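Local coordinates for protein nicotinate-nucleotide pyrophosphorylase (Francisella tularensis subsp. tularensis, PDB 3TQV) that probably converts quinolinate and phosphoribosyl pyrophosphate into nicotinate mononucleotide, carbon dioxide and diphosphate, a step of NAD biosynthesis, at residues T37-E42 with N99-L104; T52-I57 with K277-S282; C59-A64 with Y81-K86; T206-L211 with D233-I238; V243-S248 with T262-I267. All blocks are in the same frame, centred on the assembly; numbering follows the deposited sequence.

Contact 1: residues T37-E42 with N99-L104; sequences TAQLAE and NVRSIL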
# COMPACT_ATOMS: atom_id res chain seq x y z
N THR B 37 -16.42 -12.42 -17.69
CA THR B 37 -16.06 -11.90 -19.01
C THR B 37 -15.05 -12.81 -19.70
O THR B 37 -14.99 -12.89 -20.93
CB THR B 37 -15.51 -10.46 -18.93
OG1 THR B 37 -16.49 -9.60 -18.34
CG2 THR B 37 -15.19 -9.93 -20.31
N ALA B 38 -14.24 -13.51 -18.90
CA ALA B 38 -13.31 -14.49 -19.44
C ALA B 38 -14.05 -15.59 -20.20
O ALA B 38 -13.50 -16.22 -21.11
CB ALA B 38 -12.46 -15.09 -18.33
N GLN B 39 -15.31 -15.80 -19.84
CA GLN B 39 -16.11 -16.85 -20.44
C GLN B 39 -16.44 -16.55 -21.89
O GLN B 39 -16.93 -17.42 -22.62
CB GLN B 39 -17.39 -17.04 -19.63
CG GLN B 39 -17.14 -17.77 -18.33
CD GLN B 39 -16.51 -19.13 -18.56
OE1 GLN B 39 -16.90 -19.85 -19.48
NE2 GLN B 39 -15.51 -19.47 -17.75
N LEU B 40 -16.17 -15.32 -22.30
CA LEU B 40 -16.42 -14.89 -23.66
C LEU B 40 -15.22 -15.13 -24.56
O LEU B 40 -15.29 -14.90 -25.77
CB LEU B 40 -16.84 -13.41 -23.70
CG LEU B 40 -18.11 -12.99 -22.94
CD1 LEU B 40 -18.18 -11.49 -22.80
CD2 LEU B 40 -19.38 -13.51 -23.61
N ALA B 41 -14.11 -15.60 -24.00
CA ALA B 41 -12.91 -15.83 -24.80
C ALA B 41 -12.79 -17.28 -25.26
O ALA B 41 -13.27 -18.18 -24.60
CB ALA B 41 -11.67 -15.40 -24.04
N GLU B 42 -12.16 -17.49 -26.42
CA GLU B 42 -11.96 -18.84 -26.92
C GLU B 42 -11.26 -19.63 -25.83
O GLU B 42 -10.38 -19.11 -25.15
CB GLU B 42 -11.10 -18.85 -28.19
CG GLU B 42 -11.83 -18.59 -29.49
CD GLU B 42 -11.04 -19.08 -30.71
OE1 GLU B 42 -10.46 -18.24 -31.43
OE2 GLU B 42 -10.99 -20.31 -30.93
N ASN B 99 -3.49 -21.07 -21.20
CA ASN B 99 -4.89 -20.84 -21.52
C ASN B 99 -5.31 -19.38 -21.44
O ASN B 99 -5.01 -18.69 -20.47
CB ASN B 99 -5.77 -21.69 -20.60
CG ASN B 99 -7.25 -21.48 -20.85
OD1 ASN B 99 -7.87 -20.57 -20.29
ND2 ASN B 99 -7.82 -22.32 -21.71
N VAL B 100 -6.00 -18.90 -22.47
CA VAL B 100 -6.45 -17.51 -22.57
C VAL B 100 -7.24 -17.04 -21.34
O VAL B 100 -7.01 -15.96 -20.81
CB VAL B 100 -7.37 -17.33 -23.79
CG1 VAL B 100 -7.38 -15.89 -24.21
CG2 VAL B 100 -6.92 -18.20 -24.92
N ARG B 101 -8.18 -17.88 -20.89
CA ARG B 101 -9.10 -17.51 -19.84
C ARG B 101 -8.37 -17.41 -18.52
O ARG B 101 -8.51 -16.45 -17.78
CB ARG B 101 -10.24 -18.53 -19.76
CG ARG B 101 -10.93 -18.74 -21.10
CD ARG B 101 -12.20 -19.54 -20.94
NE ARG B 101 -12.99 -19.59 -22.17
CZ ARG B 101 -14.06 -20.35 -22.32
NH1 ARG B 101 -14.47 -21.12 -21.33
NH2 ARG B 101 -14.73 -20.35 -23.46
N SER B 102 -7.59 -18.44 -18.23
CA SER B 102 -6.75 -18.46 -17.04
C SER B 102 -5.87 -17.21 -17.03
O SER B 102 -5.85 -16.46 -16.06
CB SER B 102 -5.87 -19.72 -17.05
OG SER B 102 -6.64 -20.89 -17.23
N ILE B 103 -5.16 -16.98 -18.13
CA ILE B 103 -4.26 -15.86 -18.25
C ILE B 103 -4.96 -14.52 -18.03
O ILE B 103 -4.46 -13.65 -17.29
CB ILE B 103 -3.55 -15.85 -19.61
CG1 ILE B 103 -2.53 -16.98 -19.70
CG2 ILE B 103 -2.85 -14.52 -19.84
CD1 ILE B 103 -1.95 -17.18 -21.09
N LEU B 104 -6.12 -14.34 -18.67
CA LEU B 104 -6.85 -13.09 -18.56
C LEU B 104 -7.33 -12.88 -17.14
O LEU B 104 -7.59 -11.75 -16.71
CB LEU B 104 -8.05 -13.06 -19.52
CG LEU B 104 -7.75 -12.92 -21.01
CD1 LEU B 104 -9.04 -12.89 -21.83
CD2 LEU B 104 -6.86 -11.71 -21.29
O HOH W 1 -13.37 -21.69 -18.81
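Ala38 and Arg101 bring the backbones nearest each other, CA to CA 5.2 Å, where the short 3-10 segment 38-40 passes the first turn of helix 100-130. No backbone-to-backbone hydrogen bond joins the two segments; an arginine spans them. The Arg101 chain runs extended from CG to NE and turns NE and NH2 together on the carbonyl oxygen of Ala41. NE lies 2.8 Å from Ala41 O and NH2 lies 2.9 Å from Ala41 O, with the oxygen only 8° out of the guanidinium plane. Over one face of the guanidinium sits Gln39 O, offset toward the rim. The Gln39 side chain crosses that of Arg101 at about a right angle, and a water accepts from both Gln39 NE2 and Arg101 NH1. Apart from these polar contacts, Ala41 CB rests 4.3 Å from Val100 CG1 and equally far from Leu104 CD1. The helix start is capped by Asn99, whose OD1 accepts from Ser102 N at 3.0 Å and, weakly, from Arg101 N. Leu104 also packs on His178 of the second subunit. Two nitrogens converging on one carbonyl oxygen fix the rotation of the guanidinium and join the loop at Ala41 to the helix start, and the positive charge would polarise the Ala41 peptide.

Contact 2: residues T52-I57 with K277-S282; sequences TREEMI and KAIDLS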
# COMPACT_ATOMS: atom_id res chain seq x y z
N THR B 52 7.53 -3.59 -18.27
CA THR B 52 7.55 -2.35 -17.52
C THR B 52 7.46 -1.21 -18.53
O THR B 52 7.88 -1.35 -19.67
CB THR B 52 8.85 -2.13 -16.78
OG1 THR B 52 9.44 -3.39 -16.43
CG2 THR B 52 8.58 -1.35 -15.52
N ARG B 53 6.92 -0.08 -18.12
CA ARG B 53 6.98 1.09 -18.97
C ARG B 53 8.04 2.04 -18.40
O ARG B 53 8.24 3.14 -18.92
CB ARG B 53 5.61 1.77 -19.05
CG ARG B 53 4.46 0.86 -19.42
CD ARG B 53 4.37 0.62 -20.93
NE ARG B 53 3.03 0.20 -21.34
CZ ARG B 53 2.71 -0.31 -22.52
NH1 ARG B 53 3.64 -0.49 -23.46
NH2 ARG B 53 1.45 -0.65 -22.78
N GLU B 54 8.73 1.61 -17.35
CA GLU B 54 9.69 2.47 -16.68
C GLU B 54 10.75 1.65 -15.98
O GLU B 54 10.54 0.50 -15.68
CB GLU B 54 8.97 3.38 -15.68
CG GLU B 54 7.95 2.65 -14.82
CD GLU B 54 7.37 3.50 -13.71
OE1 GLU B 54 6.12 3.55 -13.59
OE2 GLU B 54 8.17 4.11 -12.94
N GLU B 55 11.90 2.25 -15.74
CA GLU B 55 12.99 1.55 -15.07
C GLU B 55 12.54 1.17 -13.67
O GLU B 55 11.79 1.91 -13.03
CB GLU B 55 14.24 2.43 -15.01
CG GLU B 55 15.51 1.74 -14.54
CD GLU B 55 16.71 2.68 -14.62
OE1 GLU B 55 17.25 3.06 -13.57
OE2 GLU B 55 17.09 3.04 -15.76
N MSE B 56 13.00 0.02 -13.19
CA MSE B 56 12.46 -0.50 -11.95
C MSE B 56 13.32 -1.60 -11.36
O MSE B 56 14.07 -2.25 -12.07
CB MSE B 56 11.06 -1.04 -12.21
CG MSE B 56 11.03 -2.15 -13.23
SE MSE B 56 10.51 -3.87 -12.47
CE MSE B 56 8.59 -3.64 -12.37
N ILE B 57 13.19 -1.78 -10.05
CA ILE B 57 13.75 -2.93 -9.35
C ILE B 57 12.65 -3.96 -9.16
O ILE B 57 11.71 -3.74 -8.41
CB ILE B 57 14.33 -2.57 -7.98
CG1 ILE B 57 15.40 -1.47 -8.10
CG2 ILE B 57 14.93 -3.80 -7.32
CD1 ILE B 57 16.63 -1.89 -8.93
N LYS B 277 4.72 4.08 -4.64
CA LYS B 277 4.68 4.52 -6.02
C LYS B 277 4.70 3.26 -6.86
O LYS B 277 5.75 2.65 -7.07
CB LYS B 277 5.87 5.43 -6.33
CG LYS B 277 5.86 6.05 -7.72
CD LYS B 277 4.57 6.84 -7.99
CE LYS B 277 4.32 7.07 -9.50
NZ LYS B 277 5.30 7.98 -10.16
N ALA B 278 3.53 2.82 -7.30
CA ALA B 278 3.45 1.61 -8.11
C ALA B 278 4.15 1.76 -9.47
O ALA B 278 4.05 2.80 -10.14
CB ALA B 278 2.01 1.16 -8.30
N ILE B 279 4.89 0.73 -9.84
CA ILE B 279 5.50 0.65 -11.15
C ILE B 279 4.44 0.38 -12.20
O ILE B 279 3.55 -0.44 -12.00
CB ILE B 279 6.54 -0.48 -11.21
CG1 ILE B 279 7.68 -0.20 -10.22
CG2 ILE B 279 7.04 -0.66 -12.64
CD1 ILE B 279 8.11 1.28 -10.13
N ASP B 280 4.56 1.08 -13.33
CA ASP B 280 3.63 0.90 -14.44
C ASP B 280 3.98 -0.33 -15.29
O ASP B 280 5.08 -0.44 -15.89
CB ASP B 280 3.57 2.17 -15.28
CG ASP B 280 2.53 2.10 -16.36
OD1 ASP B 280 1.56 1.32 -16.22
OD2 ASP B 280 2.67 2.83 -17.35
N LEU B 281 3.03 -1.25 -15.34
CA LEU B 281 3.23 -2.54 -15.97
C LEU B 281 2.16 -2.71 -17.01
O LEU B 281 1.21 -1.95 -17.05
CB LEU B 281 3.09 -3.66 -14.94
CG LEU B 281 4.11 -3.61 -13.82
CD1 LEU B 281 4.01 -4.86 -12.96
CD2 LEU B 281 5.50 -3.45 -14.41
N SER B 282 2.32 -3.72 -17.86
CA SER B 282 1.29 -4.07 -18.81
C SER B 282 1.46 -5.55 -19.21
O SER B 282 2.56 -6.02 -19.44
CB SER B 282 1.35 -3.13 -20.02
OG SER B 282 0.38 -3.47 -20.98
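Thr52 and Leu281 form an antiparallel non-hydrogen-bonded pair, CA to CA 4.6 Å, at one end of the pairing between strands 45-52 and 281-285 in a four-stranded antiparallel sheet. Strand 281-285, late in the chain and at one edge of the sheet, thus joins the C-terminal sequence family to the N-terminal one. Past this pair the chain of 52-57 turns away, yet two bonds still tie it to the other segment. Arg53 N donates to Asp280 O at 2.9 Å, a backbone bond with an N-H...O angle of 155°. The second bond runs the other way: Asp280 N reaches Glu54 OE1 at 2.9 Å and meets the carboxylate from above its plane, 45° out. Glu54 CG lies between its own backbone N and carbonyl carbon (chi1 45°), and the extended chain beyond it carries OE1 to Asp280 N. The aliphatic part of Arg53 passes Asp280, CG to OD2 3.4 Å, while NE stays 4.8 Å from OD2 of Asp280, so the two charges are near without touching. On the apolar side, the CE methyl of Met56, a selenomethionine bent at chi2 and chi3, reaches CG2 of Ile279 and, at 3.7 Å, CD2 of Leu281. Helix 100-130 lies against this apolar side, with Ser118 touching Met56 and Ile114 touching Leu281, and strand 86-87 covers Thr52 and Met56 through Val87.

Contact 3: residues C59-A64 with Y81-K86; sequences CGQDFA and YSDAQK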
# COMPACT_ATOMS: atom_id res chain seq x y z
N CYS B 59 10.46 -7.03 -8.01
CA CYS B 59 10.14 -7.77 -6.80
C CYS B 59 8.73 -8.34 -6.96
O CYS B 59 7.80 -7.65 -7.37
CB CYS B 59 10.26 -6.85 -5.58
SG CYS B 59 10.10 -7.71 -4.00
N GLY B 60 8.57 -9.62 -6.66
CA GLY B 60 7.26 -10.24 -6.82
C GLY B 60 7.19 -11.57 -7.53
O GLY B 60 6.12 -12.18 -7.57
N GLN B 61 8.31 -12.03 -8.10
CA GLN B 61 8.38 -13.37 -8.70
C GLN B 61 7.56 -14.43 -7.95
O GLN B 61 6.64 -15.02 -8.53
CB GLN B 61 9.83 -13.84 -8.81
CG GLN B 61 10.50 -13.42 -10.11
CD GLN B 61 11.91 -13.99 -10.27
OE1 GLN B 61 12.19 -14.71 -11.23
NE2 GLN B 61 12.78 -13.67 -9.34
N ASP B 62 7.90 -14.66 -6.68
CA ASP B 62 7.21 -15.64 -5.84
C ASP B 62 5.69 -15.54 -5.83
O ASP B 62 5.00 -16.55 -5.91
CB ASP B 62 7.69 -15.57 -4.39
CG ASP B 62 9.11 -16.01 -4.24
OD1 ASP B 62 9.59 -16.74 -5.13
OD2 ASP B 62 9.74 -15.63 -3.23
N PHE B 63 5.17 -14.32 -5.70
CA PHE B 63 3.72 -14.12 -5.73
C PHE B 63 3.11 -14.45 -7.09
O PHE B 63 2.20 -15.28 -7.19
CB PHE B 63 3.36 -12.68 -5.30
CG PHE B 63 3.72 -12.37 -3.88
CD1 PHE B 63 2.82 -12.58 -2.85
CD2 PHE B 63 4.99 -11.88 -3.56
CE1 PHE B 63 3.15 -12.31 -1.54
CE2 PHE B 63 5.32 -11.60 -2.24
CZ PHE B 63 4.39 -11.82 -1.23
N ALA B 64 3.61 -13.80 -8.13
CA ALA B 64 3.16 -14.08 -9.49
C ALA B 64 3.14 -15.59 -9.71
O ALA B 64 2.13 -16.14 -10.12
CB ALA B 64 4.07 -13.42 -10.47
N TYR B 81 13.88 -11.56 -16.04
CA TYR B 81 14.56 -10.90 -14.95
C TYR B 81 14.14 -11.57 -13.66
O TYR B 81 13.05 -12.12 -13.58
CB TYR B 81 14.20 -9.42 -14.91
CG TYR B 81 14.79 -8.64 -16.03
CD1 TYR B 81 16.00 -7.97 -15.87
CD2 TYR B 81 14.15 -8.56 -17.27
CE1 TYR B 81 16.56 -7.24 -16.91
CE2 TYR B 81 14.71 -7.84 -18.32
CZ TYR B 81 15.92 -7.18 -18.13
OH TYR B 81 16.48 -6.47 -19.17
N SER B 82 15.01 -11.54 -12.66
CA SER B 82 14.69 -12.08 -11.35
C SER B 82 14.56 -10.97 -10.30
O SER B 82 14.99 -9.83 -10.53
CB SER B 82 15.75 -13.10 -10.91
OG SER B 82 17.07 -12.59 -11.10
N ASP B 83 13.95 -11.31 -9.17
CA ASP B 83 13.78 -10.37 -8.07
C ASP B 83 15.11 -9.77 -7.63
O ASP B 83 16.04 -10.50 -7.31
CB ASP B 83 13.14 -11.06 -6.88
CG ASP B 83 11.63 -11.05 -6.95
OD1 ASP B 83 11.07 -10.85 -8.05
OD2 ASP B 83 11.00 -11.24 -5.89
N ALA B 84 15.16 -8.44 -7.61
CA ALA B 84 16.28 -7.69 -7.03
C ALA B 84 17.23 -7.21 -8.11
O ALA B 84 18.36 -6.76 -7.83
CB ALA B 84 17.00 -8.47 -5.93
N GLN B 85 16.74 -7.29 -9.34
CA GLN B 85 17.43 -6.82 -10.52
C GLN B 85 16.89 -5.49 -10.99
O GLN B 85 15.71 -5.19 -10.83
CB GLN B 85 17.25 -7.81 -11.65
CG GLN B 85 17.94 -9.10 -11.44
CD GLN B 85 18.39 -9.66 -12.75
OE1 GLN B 85 19.59 -9.82 -12.98
NE2 GLN B 85 17.45 -9.93 -13.64
N LYS B 86 17.75 -4.71 -11.60
CA LYS B 86 17.34 -3.47 -12.20
C LYS B 86 16.86 -3.79 -13.62
O LYS B 86 17.63 -4.21 -14.47
CB LYS B 86 18.51 -2.48 -12.19
CG LYS B 86 18.28 -1.18 -12.92
CD LYS B 86 19.61 -0.44 -13.06
CE LYS B 86 19.49 0.81 -13.91
NZ LYS B 86 20.78 1.56 -13.99
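Asp83 sets its carboxylate against the amides of Gly60 and Gln61, where two N-H groups point at its two oxygens. Gly60 N lies 3.0 Å from Asp83 OD2 in a nearly straight bond of 173°, and Gln61 N lies 3.0 Å from Asp83 OD1 in a slightly more bent one. Both donors come in on the syn side, 29° and 23° out of the carboxylate plane, so two consecutive amides, one to each oxygen, hold the carboxylate's rotation. CG of Asp83 stands anti to its carbonyl carbon, which puts CG beside its own backbone N. Gly60 is the N-cap residue of helix 61-71 and has no side chain to do the capping; an aspartate brought in from residues 81-86 meets N-H groups at this helix start instead. Its negative charge would be favoured there by the helix dipole. A type II beta turn from Ser82 to Gln85 presents Asp83 at its second position, and the CA of Asp83 comes within 4.6 Å of Cys59 CA. The Gln61 side chain slides past Asp83 in the opposite direction, its CB and CG each 3.3 Å from Asp83 OD1. Tyr154 OH of helix 149-159 makes a further hydrogen bond with Asp83 OD2, and the same helix packs against Cys59.

Contact 4: residues T206-L211 with D233-I238; sequences TNLDEL and DIAVSI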
# COMPACT_ATOMS: atom_id res chain seq x y z
N THR B 206 15.93 11.96 22.25
CA THR B 206 15.75 13.27 21.62
C THR B 206 16.94 14.19 21.91
O THR B 206 17.08 15.25 21.30
CB THR B 206 14.43 13.95 22.08
OG1 THR B 206 14.15 13.59 23.44
CG2 THR B 206 13.26 13.52 21.19
N ASN B 207 17.79 13.76 22.84
CA ASN B 207 18.88 14.58 23.35
C ASN B 207 20.25 13.95 23.22
O ASN B 207 20.39 12.73 23.22
CB ASN B 207 18.69 14.82 24.85
CG ASN B 207 17.63 15.83 25.14
OD1 ASN B 207 16.97 15.76 26.18
ND2 ASN B 207 17.45 16.78 24.23
N LEU B 208 21.27 14.79 23.17
CA LEU B 208 22.63 14.32 23.35
C LEU B 208 22.81 13.76 24.76
O LEU B 208 23.53 12.78 24.95
CB LEU B 208 23.62 15.45 23.12
CG LEU B 208 23.63 16.03 21.72
CD1 LEU B 208 24.46 17.30 21.70
CD2 LEU B 208 24.15 14.99 20.74
N ASP B 209 22.15 14.37 25.74
CA ASP B 209 22.22 13.84 27.10
C ASP B 209 21.61 12.46 27.22
O ASP B 209 22.17 11.59 27.87
CB ASP B 209 21.56 14.77 28.13
CG ASP B 209 21.59 14.17 29.53
OD1 ASP B 209 22.46 14.57 30.32
OD2 ASP B 209 20.77 13.27 29.82
N GLU B 210 20.44 12.25 26.62
CA GLU B 210 19.87 10.91 26.62
C GLU B 210 20.81 9.94 25.90
O GLU B 210 20.90 8.77 26.26
CB GLU B 210 18.48 10.90 25.98
CG GLU B 210 17.33 11.16 26.95
CD GLU B 210 16.02 11.47 26.25
OE1 GLU B 210 16.07 11.78 25.03
OE2 GLU B 210 14.95 11.41 26.90
N LEU B 211 21.53 10.44 24.90
CA LEU B 211 22.42 9.57 24.14
C LEU B 211 23.54 9.05 25.04
O LEU B 211 23.88 7.86 25.01
CB LEU B 211 23.01 10.29 22.92
CG LEU B 211 24.12 9.47 22.24
CD1 LEU B 211 23.50 8.26 21.56
CD2 LEU B 211 24.90 10.31 21.24
N ASP B 233 26.28 15.56 14.14
CA ASP B 233 27.73 15.60 14.13
C ASP B 233 28.29 15.29 15.51
O ASP B 233 29.13 14.41 15.65
CB ASP B 233 28.24 16.95 13.63
CG ASP B 233 28.05 17.12 12.14
OD1 ASP B 233 28.24 16.11 11.41
OD2 ASP B 233 27.71 18.25 11.72
N ILE B 234 27.81 16.01 16.52
CA ILE B 234 28.21 15.73 17.89
C ILE B 234 28.08 14.25 18.23
O ILE B 234 29.01 13.65 18.78
CB ILE B 234 27.30 16.44 18.90
CG1 ILE B 234 27.15 17.93 18.56
CG2 ILE B 234 27.81 16.20 20.31
CD1 ILE B 234 28.39 18.77 18.79
N ALA B 235 26.92 13.70 17.91
CA ALA B 235 26.55 12.32 18.24
C ALA B 235 27.56 11.34 17.68
O ALA B 235 28.08 10.49 18.41
CB ALA B 235 25.14 11.99 17.74
N VAL B 236 27.81 11.46 16.39
CA VAL B 236 28.80 10.63 15.72
C VAL B 236 30.13 10.61 16.46
O VAL B 236 30.69 9.53 16.67
CB VAL B 236 29.03 11.08 14.27
CG1 VAL B 236 30.23 10.34 13.67
CG2 VAL B 236 27.75 10.89 13.43
N SER B 237 30.65 11.78 16.83
CA SER B 237 31.89 11.84 17.63
C SER B 237 31.75 11.06 18.93
O SER B 237 32.61 10.25 19.27
CB SER B 237 32.29 13.28 17.96
OG SER B 237 32.86 13.93 16.85
N ILE B 238 30.67 11.33 19.65
CA ILE B 238 30.42 10.66 20.92
C ILE B 238 30.32 9.15 20.76
O ILE B 238 30.76 8.40 21.63
CB ILE B 238 29.13 11.22 21.58
CG1 ILE B 238 29.33 12.69 21.94
CG2 ILE B 238 28.73 10.40 22.80
CD1 ILE B 238 28.10 13.35 22.53
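Leu208 and Leu211, one helical turn apart, face Ile234, Ala235 and Ile238 across a contact whose side chains are all apolar; no hydrogen bond crosses it. The close part is the row of the two leucines on Ile234 and Ala235. Leu208 crosses Ile234 at about a right angle with both of its methyls on the one branch: CD1 is 3.8 Å from Ile234 CG2, and CD2 is 3.9 Å from the same CG2 atom. The backbones come nearest at Leu208 CA and Ala235 CA, 6.7 Å. Leu211 CG stands anti to its backbone N (chi1 171°); beyond it, CD2 lies 3.9 Å from Ala235 CB and 4.1 Å from Ile238 CG2. At Ala235 the Leu211 branch comes close to the helix backbone, CD2 to Ala235 CA 4.0 Å. These are the successive helices 208-216 and 229-239, with strand 221-225 between them in the chain, in the C-terminal domain, whose family belongs to the TIM-barrel clan. Strand residues Val222 and Leu245 lie against Leu211, and Leu224 and Leu245 against Ala235, so these two buried residues face the parallel sheet. The solvent side is different: Thr206, Asn207, Asp209, Asp233 and Ser237 are exposed and cover nothing across the contact. There Glu210 OE1 accepts from Thr206 N at 2.8 Å and from Thr206 OG1, tying the helix start to Thr206, the residue directly after strand 200-205.

Contact 5: residues V243-S248 with T262-I267; sequences VALEVS and TGVDFI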
# COMPACT_ATOMS: atom_id res chain seq x y z
N VAL B 243 28.53 2.97 20.43
CA VAL B 243 27.27 2.42 19.95
C VAL B 243 27.07 2.71 18.48
O VAL B 243 27.57 3.70 17.95
CB VAL B 243 26.04 3.00 20.66
CG1 VAL B 243 25.85 2.36 22.00
CG2 VAL B 243 26.18 4.51 20.76
N ALA B 244 26.31 1.83 17.84
CA ALA B 244 25.81 2.03 16.50
C ALA B 244 24.79 3.17 16.54
O ALA B 244 24.08 3.34 17.53
CB ALA B 244 25.18 0.75 16.02
N LEU B 245 24.74 3.98 15.49
CA LEU B 245 23.80 5.10 15.44
C LEU B 245 22.88 4.99 14.23
O LEU B 245 23.33 4.72 13.11
CB LEU B 245 24.52 6.45 15.36
CG LEU B 245 25.15 7.10 16.58
CD1 LEU B 245 25.71 8.46 16.18
CD2 LEU B 245 24.15 7.25 17.72
N GLU B 246 21.58 5.22 14.47
CA GLU B 246 20.55 5.24 13.44
C GLU B 246 19.77 6.57 13.51
O GLU B 246 19.32 6.96 14.58
CB GLU B 246 19.63 4.02 13.62
CG GLU B 246 18.36 4.02 12.78
CD GLU B 246 17.38 2.89 13.16
OE1 GLU B 246 17.50 2.30 14.26
OE2 GLU B 246 16.49 2.59 12.35
N VAL B 247 19.65 7.27 12.38
CA VAL B 247 19.02 8.60 12.36
C VAL B 247 17.57 8.58 11.86
O VAL B 247 17.29 8.11 10.77
CB VAL B 247 19.81 9.63 11.50
CG1 VAL B 247 18.95 10.86 11.19
CG2 VAL B 247 21.10 10.03 12.18
N SER B 248 16.65 9.10 12.67
CA SER B 248 15.24 9.19 12.29
C SER B 248 14.75 10.63 12.39
O SER B 248 15.05 11.32 13.36
CB SER B 248 14.38 8.32 13.20
OG SER B 248 13.01 8.48 12.89
N THR B 262 27.07 13.15 7.23
CA THR B 262 27.52 13.23 8.61
C THR B 262 28.26 11.97 8.97
O THR B 262 29.11 11.97 9.86
CB THR B 262 26.33 13.37 9.59
OG1 THR B 262 25.65 12.11 9.68
CG2 THR B 262 25.36 14.42 9.12
N GLY B 263 27.93 10.89 8.27
CA GLY B 263 28.59 9.61 8.46
C GLY B 263 27.99 8.73 9.55
O GLY B 263 28.64 7.79 10.02
N VAL B 264 26.76 9.03 9.96
CA VAL B 264 26.10 8.09 10.85
C VAL B 264 25.96 6.79 10.10
O VAL B 264 25.78 6.79 8.87
CB VAL B 264 24.70 8.54 11.23
CG1 VAL B 264 24.75 9.53 12.38
CG2 VAL B 264 23.97 9.07 9.97
N ASP B 265 26.03 5.69 10.85
CA ASP B 265 26.03 4.35 10.28
C ASP B 265 24.76 4.10 9.47
O ASP B 265 24.81 3.58 8.35
CB ASP B 265 26.12 3.32 11.41
CG ASP B 265 27.18 3.65 12.44
OD1 ASP B 265 28.39 3.68 12.10
OD2 ASP B 265 26.82 3.83 13.62
N PHE B 266 23.63 4.46 10.06
CA PHE B 266 22.32 4.07 9.54
C PHE B 266 21.33 5.23 9.47
O PHE B 266 21.33 6.10 10.33
CB PHE B 266 21.72 3.00 10.43
CG PHE B 266 22.43 1.69 10.39
CD1 PHE B 266 22.48 0.94 9.23
CD2 PHE B 266 23.00 1.17 11.55
CE1 PHE B 266 23.11 -0.29 9.20
CE2 PHE B 266 23.64 -0.06 11.54
CZ PHE B 266 23.70 -0.79 10.35
N ILE B 267 20.48 5.20 8.45
CA ILE B 267 19.39 6.16 8.33
C ILE B 267 18.05 5.41 8.23
O ILE B 267 17.82 4.66 7.29
CB ILE B 267 19.56 7.04 7.08
CG1 ILE B 267 20.82 7.89 7.20
CG2 ILE B 267 18.33 7.91 6.86
CD1 ILE B 267 21.10 8.76 6.00
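Glu246 and Phe266 pair in parallel, as do Val247 and Ile267, with CA-CA separations of 4.4 and 4.7 Å: these are the two strands of the beta-alpha-beta unit formed by strand 244-248, helix 256-260 and strand 266-268. The unit belongs to the parallel sheet of the C-terminal domain, whose family is of the TIM-barrel clan. Backbone hydrogen bonds come first. Phe266 N donates to Leu245 O at 3.1 Å, and Val247 N to Phe266 O at 2.9 Å, so Phe266 bonds through both its N and its O to the residues that flank Glu246, the parallel pattern. A CA-H...O contact from Glu246 CA to Phe266 O supplements it.

The apolar contacts lie on the face of Val247 and Ile267. Val264 enters ahead of the strand, and both its methyls meet Val247 CG2, Val264 CG1 at 3.7 Å; the two side chains cross at about a right angle. Leu245 CD1 touches the same Val264 CG1. Helix 256-260 covers this face through Ile259, which packs on Val247 and Ile267, and helix 229-239 adds Ile232 and Val236 over Val264. The other face bears Glu246 and Phe266, whose CB atoms touch. Ser248, at the end of the strand, is predicted to bind substrate, as are Gly249 and Asn250 after it.

The side-chain polar bond lies at the start of the pairing. Just before strand 266-268, Asp265 OD2 accepts from Leu245 N at 2.8 Å with its anti lone pair.

Contacts 1, 2 and 3 lie on one side of the chain's centre and contact 4 on the other; the centres of contacts 1 and 4 are about 62 Å apart. Contacts 4 and 5 touch and share the layer between helix 229-239 and strand 244-248: contact 4 has only apolar side chains meeting across it, whereas contact 5 adds sheet bonds. Contacts 2 and 3 also touch, through Ile57 and Lys86, beside helix 100-130, which contact 1 uses at its start. Contacts 2 and 5 each have five buried touching residues; contact 1 has two buried and two exposed. Carboxylates accept backbone N-H groups across contacts 2, 3 and 5, while in contact 1 a guanidinium donates to a carbonyl. Contacts 1 and 2 alone reach the second subunit.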